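Local structure of IscA (1X0G) at the interface of chains A and B and the interface of chains C and A. The protein carries a [2Fe-2S] cluster and probably acts as a scaffold on which iron-sulfur clusters are built before transfer to other proteins. Sequence-based numbering; all coordinates share one arbitrary frame. Chains: chain A/B/C, IscA.

Contacts 1 and 2 lie about 21 Å apart, measured between the centres of their C-alpha atoms, and draw on the same long strand of chain A, 27-46. Contact 1 uses its last residue, A:Leu46, together with the start of strand 62-66; contact 2 uses A:Asp39 and A:Arg41, further back along it. One strand therefore serves two partners: chain B through a two-fold symmetric interface with strand pairing, and chain C through a smaller patch of an interface that is not an exact two-fold. Contact 2 also reaches C:Cys37, a cluster-binding cysteine, which places tetramer assembly close to the cluster-binding segment.

Contact 1: the interface of chains A and B. Residues chain A 46, 62-63; chain B 12-13, 16, 26, 28.
A:Trp62 pushes its indole into chain B between B:Ala26 and the helix 6-16, where B:Leu12, B:Glu13 and B:Gln16 receive it. The site belongs to the two-fold interface of this HesB/IscA-family protein, which may be the site of its domain swapping, and A:Trp62 hides 91 Å² here, more than any other residue of the patch. The methyl CB of B:Ala26 lies over one face of the six-membered ring, 3.9 Å from its centroid and offset toward the rim, a CH-pi contact. The far rim points at the helix: CH2 of A:Trp62 is 3.8 Å from CB of B:Leu12. With CG anti to the carbonyl carbon (chi1 -76°), the indole swings beside its own backbone N and reaches across to the other chain.

B:Glu13 crosses the indole at a slant, its carboxylate plane turned 25° from the ring, and its CA sits in plane at the ring edge. Its chain is extended beyond CG, which brings OE1 to 3.3 Å from the indole NE1 of A:Trp62; this hydrogen bond is weak and its exact geometry doubtful. B:Gln16 approaches from the opposite direction. Its amide plane is inclined 64° to the indole, and NE2 stands 3.7 Å from CH2 of A:Trp62. The aliphatic part of the same side chain serves a second neighbour, CG lying 3.8 Å from CD1 of A:Leu46.

Beneath this packing the backbones join. A:Leu46 and B:Leu28 form an antiparallel beta bridge, and the amide N of B:Leu28 donates a hydrogen bond of 3.2 Å to the carbonyl O of A:Thr63.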
# COMPACT_ATOMS: atom_id res chain seq x y z
N LEU A 46 8.63 -6.60 -22.80
CA LEU A 46 9.89 -6.81 -23.42
C LEU A 46 9.95 -6.16 -24.77
O LEU A 46 9.73 -6.77 -25.73
CB LEU A 46 10.17 -8.28 -23.55
CG LEU A 46 9.96 -9.24 -22.38
CD1 LEU A 46 10.56 -10.62 -22.76
CD2 LEU A 46 10.59 -8.73 -21.18
N TRP A 62 20.72 -8.31 -18.05
CA TRP A 62 19.58 -7.86 -18.85
C TRP A 62 19.53 -6.38 -18.65
O TRP A 62 19.57 -5.95 -17.52
CB TRP A 62 18.27 -8.34 -18.24
CG TRP A 62 17.94 -9.75 -18.44
CD1 TRP A 62 18.61 -10.84 -17.96
CD2 TRP A 62 16.82 -10.26 -19.16
NE1 TRP A 62 18.00 -12.01 -18.38
CE2 TRP A 62 16.89 -11.68 -19.11
CE3 TRP A 62 15.77 -9.66 -19.86
CZ2 TRP A 62 15.94 -12.49 -19.72
CZ3 TRP A 62 14.86 -10.46 -20.48
CH2 TRP A 62 14.94 -11.86 -20.39
N THR A 63 19.39 -5.60 -19.71
CA THR A 63 19.03 -4.20 -19.51
C THR A 63 17.58 -3.98 -19.01
O THR A 63 16.62 -4.70 -19.40
CB THR A 63 19.22 -3.43 -20.77
OG1 THR A 63 20.61 -3.40 -21.08
CG2 THR A 63 18.76 -2.03 -20.58
N LEU B 12 12.00 -15.21 -16.79
CA LEU B 12 11.86 -14.33 -17.96
C LEU B 12 12.56 -14.92 -19.15
O LEU B 12 12.04 -14.88 -20.28
CB LEU B 12 12.47 -12.96 -17.70
CG LEU B 12 11.78 -11.93 -16.81
CD1 LEU B 12 12.85 -11.07 -16.26
CD2 LEU B 12 10.82 -11.10 -17.61
N GLU B 13 13.76 -15.44 -18.92
CA GLU B 13 14.53 -16.06 -19.99
C GLU B 13 13.64 -17.14 -20.62
O GLU B 13 13.48 -17.19 -21.84
CB GLU B 13 15.89 -16.58 -19.49
CG GLU B 13 16.94 -15.44 -19.30
CD GLU B 13 18.31 -15.89 -18.75
OE1 GLU B 13 19.27 -15.07 -18.77
OE2 GLU B 13 18.44 -17.05 -18.30
N GLN B 16 10.87 -15.50 -22.80
CA GLN B 16 11.35 -14.77 -23.96
C GLN B 16 11.62 -15.70 -25.14
O GLN B 16 11.46 -15.30 -26.29
CB GLN B 16 12.57 -13.93 -23.62
CG GLN B 16 12.82 -12.90 -24.70
CD GLN B 16 14.26 -12.50 -24.82
OE1 GLN B 16 15.01 -13.06 -25.62
NE2 GLN B 16 14.67 -11.53 -24.02
N ALA B 26 17.22 -8.32 -25.38
CA ALA B 26 16.32 -8.66 -24.23
C ALA B 26 15.69 -7.51 -23.41
O ALA B 26 15.35 -7.76 -22.24
CB ALA B 26 17.09 -9.61 -23.25
N LEU B 28 13.92 -5.41 -21.00
CA LEU B 28 12.77 -5.28 -20.09
C LEU B 28 12.33 -3.81 -19.75
O LEU B 28 13.10 -3.08 -19.18
CB LEU B 28 13.09 -6.02 -18.79
CG LEU B 28 12.25 -5.60 -17.59
CD1 LEU B 28 10.83 -5.85 -18.00
CD2 LEU B 28 12.54 -6.44 -16.38

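Contact 2: the interface of chains C and A. Residues chain C 36-37; chain A 39, 41.
A:Arg41 and C:Glu36 run antiparallel alongside one another, and they hide most of the surface in this patch, 48 and 44 Å² respectively. The site joins strand 27-46 of chain A to the loop of chain C that carries C:Cys37, a cysteine of the [2Fe-2S] cluster-binding site. The contact fits a tetrameric IscA, although the coordinates alone do not show how much this patch contributes to assembly.

A hydrogen bond uses the backbone of C:Glu36: NH1 of A:Arg41 donates to its carbonyl O at 2.9 Å. Its geometry is far from linear, with 131° at the hydrogen. The donor stands above the carbonyl plane, 62° out of it, and thus not on a lone pair, while the acceptor is itself tilted from the guanidinium plane. A:Arg41 starts extended, with CG anti to the backbone N (chi1 169°), and bends at chi3 to bring the guanidinium over this carbonyl. CB of C:Glu36 lies 4.1 Å above one guanidinium face, toward its rim.

The carboxylate of C:Glu36 meets the stem of the arginine: the chain bends at chi2, and OE1 comes 3.3 Å from CG of A:Arg41. From there OE1 is 4.5 Å from NE of A:Arg41, too distant for a salt bridge, though the opposite charges may still attract. A:Asp39 stands roughly perpendicular to the glutamate, its OD1 3.7 Å from OE2 of C:Glu36, and the proximity of two carboxylates may raise the proton affinity of either. Towards the cysteine, NH2 of A:Arg41 lies 4.1 Å from the sulfur SG of C:Cys37.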
# COMPACT_ATOMS: atom_id res chain seq x y z
N GLU C 36 -1.47 -7.88 -7.05
CA GLU C 36 -1.79 -7.07 -8.21
C GLU C 36 -3.22 -7.26 -8.71
O GLU C 36 -4.02 -6.31 -8.74
CB GLU C 36 -0.81 -7.32 -9.30
CG GLU C 36 0.48 -7.10 -8.74
CD GLU C 36 0.95 -5.61 -8.92
OE1 GLU C 36 1.04 -5.15 -10.09
OE2 GLU C 36 1.28 -4.93 -7.91
N CYS C 37 -3.58 -8.46 -9.11
CA CYS C 37 -5.01 -8.75 -9.35
C CYS C 37 -5.71 -8.51 -8.02
O CYS C 37 -5.18 -8.90 -6.98
CB CYS C 37 -5.21 -10.20 -9.88
SG CYS C 37 -4.33 -10.37 -11.39
N ASP A 39 -1.89 2.00 -4.91
CA ASP A 39 -0.78 1.13 -5.12
C ASP A 39 -0.38 1.42 -6.53
O ASP A 39 -1.21 1.81 -7.32
CB ASP A 39 -1.32 -0.29 -5.13
CG ASP A 39 -0.24 -1.33 -5.25
OD1 ASP A 39 -0.45 -2.46 -5.75
OD2 ASP A 39 0.88 -1.04 -4.81
N ARG A 41 0.72 -0.31 -9.99
CA ARG A 41 0.82 -1.64 -10.57
C ARG A 41 2.00 -1.54 -11.56
O ARG A 41 2.21 -0.47 -12.17
CB ARG A 41 -0.52 -1.91 -11.19
CG ARG A 41 -0.69 -3.06 -12.06
CD ARG A 41 -2.06 -3.05 -12.77
NE ARG A 41 -2.45 -4.46 -12.88
CZ ARG A 41 -3.28 -5.13 -12.04
NH1 ARG A 41 -3.83 -4.50 -10.99
NH2 ARG A 41 -3.57 -6.45 -12.27